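Local coordinates for tegumental protein 20.8 kDa (PDB 5X2E) that binds a calcium ion in an EF-hand of its N-terminal calmodulin-like domain, the part modelled here, at residues Ile6-Lys12 with Glu22-Tyr26. Numbering follows the deposited sequence.
Sequences IFVSIDK and ELEQY. With CA (calcium ion), chain B.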
ATOM      1  N   ILE A   6       6.439  -1.063   0.888  1.00 25.99           N
ATOM      2  CA  ILE A   6       5.807  -0.044   0.045  1.00 25.75           C
ATOM      3  C   ILE A   6       4.367   0.194   0.516  1.00 23.30           C
ATOM      4  O   ILE A   6       3.923   1.342   0.572  1.00 23.01           O
ATOM      5  CB  ILE A   6       5.894  -0.445  -1.451  1.00 27.37           C
ATOM      6  CG1 ILE A   6       7.368  -0.413  -1.903  1.00 30.98           C
ATOM      7  CG2 ILE A   6       5.023   0.477  -2.317  1.00 25.97           C
ATOM      8  CD1 ILE A   6       7.659  -1.185  -3.180  1.00 34.25           C
ATOM      9  N   PHE A   7       3.657  -0.866   0.902  1.00 22.81           N
ATOM     10  CA  PHE A   7       2.281  -0.702   1.407  1.00 21.38           C
ATOM     11  C   PHE A   7       2.304   0.245   2.609  1.00 20.13           C
ATOM     12  O   PHE A   7       1.516   1.190   2.695  1.00 20.05           O
ATOM     13  CB  PHE A   7       1.636  -2.025   1.844  1.00 20.88           C
ATOM     14  CG  PHE A   7       0.218  -1.846   2.278  1.00 20.15           C
ATOM     15  CD1 PHE A   7      -0.811  -2.091   1.383  1.00 19.88           C
ATOM     16  CD2 PHE A   7      -0.098  -1.441   3.583  1.00 20.33           C
ATOM     17  CE1 PHE A   7      -2.130  -1.896   1.742  1.00 20.40           C
ATOM     18  CE2 PHE A   7      -1.421  -1.228   3.946  1.00 19.68           C
ATOM     19  CZ  PHE A   7      -2.433  -1.461   3.030  1.00 19.35           C
ATOM     20  N   VAL A   8       3.172  -0.059   3.562  1.00 20.76           N
ATOM     21  CA  VAL A   8       3.270   0.777   4.754  1.00 21.84           C
ATOM     22  C   VAL A   8       3.672   2.203   4.410  1.00 21.74           C
ATOM     23  O   VAL A   8       3.097   3.161   4.934  1.00 22.51           O
ATOM     24  CB  VAL A   8       4.221   0.137   5.774  1.00 22.06           C
ATOM     25  CG1 VAL A   8       4.555   1.118   6.902  1.00 23.55           C
ATOM     26  CG2 VAL A   8       3.567  -1.139   6.316  1.00 22.33           C
ATOM     27  N   SER A   9       4.581   2.367   3.455  1.00 21.45           N
ATOM     28  CA  SER A   9       4.949   3.714   3.025  1.00 22.14           C
ATOM     29  C   SER A   9       3.800   4.518   2.389  1.00 22.22           C
ATOM     30  O   SER A   9       3.629   5.715   2.643  1.00 23.49           O
ATOM     31  CB  SER A   9       6.091   3.646   2.041  1.00 26.73           C
ATOM     32  OG  SER A   9       6.540   4.961   1.801  1.00 32.60           O
ATOM     33  N   ILE A  10       3.018   3.865   1.548  1.00 20.88           N
ATOM     34  CA  ILE A  10       1.899   4.544   0.906  1.00 20.04           C
ATOM     35  C   ILE A  10       0.795   4.893   1.932  1.00 19.04           C
ATOM     36  O   ILE A  10       0.230   5.988   1.904  1.00 19.04           O
ATOM     37  CB  ILE A  10       1.323   3.687  -0.228  1.00 19.58           C
ATOM     38  CG1 ILE A  10       2.364   3.492  -1.339  1.00 20.72           C
ATOM     39  CG2 ILE A  10       0.058   4.333  -0.780  1.00 19.99           C
ATOM     40  CD1 ILE A  10       1.970   2.407  -2.344  1.00 22.46           C
ATOM     41  N   ASP A  11       0.511   3.953   2.823  1.00 17.90           N
ATOM     42  CA  ASP A  11      -0.578   4.062   3.770  1.00 18.23           C
ATOM     43  C   ASP A  11      -0.139   4.876   4.978  1.00 19.01           C
ATOM     44  O   ASP A  11       0.036   4.365   6.106  1.00 20.32           O
ATOM     45  CB  ASP A  11      -1.050   2.676   4.194  1.00 18.88           C
ATOM     46  CG  ASP A  11      -2.183   2.735   5.161  1.00 18.01           C
ATOM     47  OD1 ASP A  11      -3.032   3.651   5.053  1.00 18.55           O
ATOM     48  OD2 ASP A  11      -2.209   1.877   6.072  1.00 17.96           O
ATOM     49  N   LYS A  12       0.070   6.163   4.741  1.00 20.60           N
ATOM     50  CA  LYS A  12       0.783   7.001   5.696  1.00 23.11           C
ATOM     51  C   LYS A  12      -0.005   7.238   6.979  1.00 22.63           C
ATOM     52  O   LYS A  12       0.583   7.555   7.996  1.00 25.23           O
ATOM     53  CB  LYS A  12       1.123   8.340   5.052  1.00 25.50           C
ATOM     54  CG  LYS A  12      -0.065   9.023   4.471  1.00 30.20           C
ATOM     55  CD  LYS A  12       0.354  10.283   3.754  1.00 35.89           C
ATOM     56  CE  LYS A  12      -0.814  11.204   3.641  1.00 38.31           C
ATOM     57  NZ  LYS A  12      -0.352  12.584   3.383  1.00 40.64           N
ATOM     58  N   GLU A  22      -3.492   8.843  -1.469  1.00 17.34           N
ATOM     59  CA  GLU A  22      -2.249   8.314  -0.910  1.00 16.73           C
ATOM     60  C   GLU A  22      -1.378   7.683  -1.987  1.00 17.14           C
ATOM     61  O   GLU A  22      -0.180   7.929  -2.035  1.00 18.44           O
ATOM     62  CB  GLU A  22      -2.553   7.267   0.188  1.00 17.63           C
ATOM     63  CG  GLU A  22      -2.927   7.888   1.522  1.00 17.70           C
ATOM     64  CD  GLU A  22      -3.354   6.849   2.563  1.00 17.89           C
ATOM     65  OE1 GLU A  22      -3.771   5.721   2.201  1.00 18.76           O
ATOM     66  OE2 GLU A  22      -3.275   7.127   3.780  1.00 20.32           O
ATOM     67  N   LEU A  23      -1.986   6.861  -2.831  1.00 17.51           N
ATOM     68  CA  LEU A  23      -1.280   6.198  -3.910  1.00 18.58           C
ATOM     69  C   LEU A  23      -0.722   7.238  -4.885  1.00 18.45           C
ATOM     70  O   LEU A  23       0.437   7.182  -5.279  1.00 20.03           O
ATOM     71  CB  LEU A  23      -2.247   5.234  -4.610  1.00 19.70           C
ATOM     72  CG  LEU A  23      -1.735   4.578  -5.887  1.00 21.40           C
ATOM     73  CD1 LEU A  23      -0.503   3.676  -5.616  1.00 23.24           C
ATOM     74  CD2 LEU A  23      -2.876   3.798  -6.511  1.00 24.43           C
ATOM     75  N   GLU A  24      -1.551   8.228  -5.221  1.00 17.67           N
ATOM     76  CA  GLU A  24      -1.143   9.238  -6.175  1.00 19.24           C
ATOM     77  C   GLU A  24      -0.006  10.112  -5.634  1.00 18.86           C
ATOM     78  O   GLU A  24       0.922  10.469  -6.382  1.00 19.47           O
ATOM     79  CB  GLU A  24      -2.371  10.059  -6.582  1.00 19.50           C
ATOM     80  CG  GLU A  24      -3.299   9.182  -7.427  1.00 21.80           C
ATOM     81  CD  GLU A  24      -4.751   9.466  -7.375  1.00 23.62           C
ATOM     82  OE1 GLU A  24      -5.211  10.411  -6.703  1.00 23.03           O
ATOM     83  OE2 GLU A  24      -5.445   8.709  -8.110  1.00 25.03           O
ATOM     84  N   GLN A  25      -0.044  10.418  -4.338  1.00 19.09           N
ATOM     85  CA  GLN A  25       1.054  11.161  -3.713  1.00 19.67           C
ATOM     86  C   GLN A  25       2.350  10.353  -3.731  1.00 20.05           C
ATOM     87  O   GLN A  25       3.414  10.861  -4.054  1.00 20.89           O
ATOM     88  CB  GLN A  25       0.706  11.536  -2.283  1.00 19.88           C
ATOM     89  CG  GLN A  25       1.839  12.256  -1.582  1.00 21.20           C
ATOM     90  CD  GLN A  25       1.449  12.821  -0.254  1.00 24.32           C
ATOM     91  OE1 GLN A  25       0.499  12.356   0.399  1.00 23.26           O
ATOM     92  NE2 GLN A  25       2.171  13.852   0.162  1.00 28.64           N
ATOM     93  N   TYR A  26       2.271   9.073  -3.407  1.00 18.93           N
ATOM     94  CA  TYR A  26       3.464   8.245  -3.466  1.00 20.49           C
ATOM     95  C   TYR A  26       4.072   8.187  -4.865  1.00 20.14           C
ATOM     96  O   TYR A  26       5.293   8.295  -5.044  1.00 21.01           O
ATOM     97  CB  TYR A  26       3.120   6.851  -2.981  1.00 21.50           C
ATOM     98  CG  TYR A  26       4.305   5.928  -2.954  1.00 24.36           C
ATOM     99  CD1 TYR A  26       4.589   5.111  -4.035  1.00 27.55           C
ATOM    100  CD2 TYR A  26       5.140   5.855  -1.832  1.00 27.23           C
ATOM    101  CE1 TYR A  26       5.682   4.243  -4.006  1.00 29.26           C
ATOM    102  CE2 TYR A  26       6.233   5.005  -1.802  1.00 30.02           C
ATOM    103  CZ  TYR A  26       6.490   4.196  -2.888  1.00 30.55           C
ATOM    104  OH  TYR A  26       7.549   3.337  -2.841  1.00 33.82           O
TER
HETATM  105 CA    CA B 101      -4.630   5.102   4.465  1.00 17.56          CA
HETATM  106  O   HOH W   1       1.073   8.185   0.431  1.00 21.07           O
HETATM  107  O   HOH W   2       1.976  14.485   3.549  1.00 42.14           O
HETATM  108  O   HOH W   3      -6.539   6.337   3.893  1.00 23.58           O
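This is the calcium-loaded EF-hand of the domain, where the helices entering and leaving the loop meet; segments 6-10 and 22-26 run at 105° to each other. D11 opens the loop with OD1 2.2 Å from the calcium ion, while E22, its twelfth and last position, already helical, chelates bidentately, OE1 and OE2 each 2.5 Å from the metal. Water 3, D13, T15 and the carbonyl of V17 complete seven oxygen ligand atoms. N16 and R72 hold D11 OD2; the S19 amide donates to E22 OE1. Away from the ion, I10 CG1 lies over the Y26 ring face, a CH-pi contact 3.8 Å from the centroid, I10 CD1 is 4.3 Å from L23 CD1, and water 1 links I10 O to E22 O, 2.8 Å from each. Nearer solvent, K12 NZ donates to Q25 OE1 at 3.1 Å, while Q25 NE2 bonds to E29. Because D11, just past the first helix, and E22, in the second, give carboxylates to one ion, calcium ties the helices together, and apolar packing extends the join.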